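Local coordinates for protein type III Pentaketide Synthase (Neurospora crassa, PDB 3EUO) that is a fungal type III polyketide synthase of the chalcone synthase family, probably an acyltransferase that builds pentaketide products, at residues T6-Q11 against S206-S211. Sequence-based numbering, arbitrary orientation.
Sequences TGLGVQ and SAVILS
Two neighbouring strands of a thiolase-fold sheet, T6-Q11 and S206-S211, run antiparallel here, with 204-211 wedged between 4-11 and strand 168-175. Over most of their length the pairing is regular. The backbones of G9 and A207 bond in both directions, A207 N reaching G9 O at 2.8 Å and G9 N reaching A207 O at 2.9 Å, each donor lying in the plane of the carbonyl it meets. The closest apolar side-chain contact is at the non-hydrogen-bonded pair L8 and V208: the two lie side by side and point the same way, L8 CD2 being 3.7 Å from V208 CG1. Branched apolar groups suit this buried patch, L8 packing against N340 of helix 334-342 and V208 against V171. G7 and G9 add no side chain to the other face, where the single methyl of A207 packs on L170 and L172 and helix 70-96 meets I209.

Near V10 the contact loosens. V10 and Q11 are partly exposed; V10 CG2 only approaches S206 CB, at 4.1 Å, while the S206 hydroxyl suits its place by hydrogen-bonding A333 O. The Q11 side chain extends off the other strand, and its OE1 accepts a hydrogen bond from K91 NZ.

The other end resembles a classic beta bulge, T6 (psi -10°) and G7 lying opposite I209, but lacks its second N-H bond: T6 N donates to I209 O at 3.0 Å, whereas buried G7 N has no partner. I209 N returns to G7 O from above the carbonyl plane. T6 OG1, between its own backbone N and carbonyl carbon (chi1 53°), rests 3.4 Å from I209 CG2.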
# COMPACT_ATOMS: atom_id res chain seq x y z
N THR A 6 -8.96 -21.41 -1.00
CA THR A 6 -10.24 -22.12 -0.84
C THR A 6 -11.36 -21.56 -1.72
O THR A 6 -12.43 -22.17 -1.85
CB THR A 6 -10.69 -22.14 0.61
OG1 THR A 6 -10.71 -20.80 1.12
CG2 THR A 6 -9.75 -22.98 1.46
N GLY A 7 -11.11 -20.41 -2.34
CA GLY A 7 -12.04 -19.86 -3.32
C GLY A 7 -11.34 -18.88 -4.23
O GLY A 7 -10.33 -18.28 -3.85
N LEU A 8 -11.86 -18.73 -5.45
CA LEU A 8 -11.38 -17.72 -6.39
C LEU A 8 -12.59 -17.09 -7.06
O LEU A 8 -13.60 -17.77 -7.28
CB LEU A 8 -10.46 -18.33 -7.46
CG LEU A 8 -9.21 -19.11 -7.06
CD1 LEU A 8 -9.51 -20.61 -6.92
CD2 LEU A 8 -8.11 -18.89 -8.10
N GLY A 9 -12.48 -15.81 -7.37
CA GLY A 9 -13.52 -15.09 -8.09
C GLY A 9 -12.92 -14.07 -9.02
O GLY A 9 -11.89 -13.45 -8.72
N VAL A 10 -13.57 -13.88 -10.17
CA VAL A 10 -13.09 -12.95 -11.18
C VAL A 10 -14.30 -12.22 -11.73
O VAL A 10 -15.35 -12.82 -11.97
CB VAL A 10 -12.35 -13.69 -12.32
CG1 VAL A 10 -11.88 -12.72 -13.41
CG2 VAL A 10 -11.17 -14.49 -11.77
N GLN A 11 -14.15 -10.91 -11.93
CA GLN A 11 -15.21 -10.13 -12.56
C GLN A 11 -14.62 -9.13 -13.53
O GLN A 11 -14.04 -8.11 -13.14
CB GLN A 11 -16.09 -9.44 -11.52
CG GLN A 11 -17.28 -8.69 -12.12
CD GLN A 11 -18.31 -9.61 -12.75
OE1 GLN A 11 -18.51 -10.74 -12.30
NE2 GLN A 11 -18.98 -9.12 -13.79
N SER A 206 -10.11 -9.39 -9.51
CA SER A 206 -10.03 -10.80 -9.20
C SER A 206 -9.66 -10.96 -7.74
O SER A 206 -9.00 -10.10 -7.17
CB SER A 206 -9.00 -11.50 -10.08
OG SER A 206 -7.72 -10.91 -9.92
N ALA A 207 -10.09 -12.07 -7.15
CA ALA A 207 -9.87 -12.30 -5.72
C ALA A 207 -9.68 -13.77 -5.43
O ALA A 207 -10.18 -14.63 -6.15
CB ALA A 207 -11.04 -11.74 -4.91
N VAL A 208 -8.92 -14.04 -4.37
CA VAL A 208 -8.84 -15.38 -3.80
C VAL A 208 -9.03 -15.30 -2.29
O VAL A 208 -8.81 -14.25 -1.67
CB VAL A 208 -7.51 -16.13 -4.13
CG1 VAL A 208 -7.30 -16.24 -5.65
CG2 VAL A 208 -6.30 -15.48 -3.45
N ILE A 209 -9.46 -16.40 -1.70
CA ILE A 209 -9.43 -16.56 -0.25
C ILE A 209 -8.24 -17.43 0.09
O ILE A 209 -8.13 -18.55 -0.44
CB ILE A 209 -10.71 -17.22 0.29
CG1 ILE A 209 -11.95 -16.40 -0.10
CG2 ILE A 209 -10.58 -17.43 1.80
CD1 ILE A 209 -11.95 -14.95 0.43
N LEU A 210 -7.34 -16.91 0.92
CA LEU A 210 -6.24 -17.72 1.46
C LEU A 210 -6.53 -18.03 2.91
O LEU A 210 -6.71 -17.12 3.73
CB LEU A 210 -4.89 -17.01 1.33
CG LEU A 210 -3.65 -17.88 1.62
CD1 LEU A 210 -3.46 -18.96 0.54
CD2 LEU A 210 -2.40 -17.02 1.73
N SER A 211 -6.58 -19.33 3.23
CA SER A 211 -6.83 -19.79 4.59
C SER A 211 -5.58 -20.42 5.18
O SER A 211 -4.79 -21.02 4.46
CB SER A 211 -7.96 -20.83 4.58
OG SER A 211 -8.16 -21.38 5.88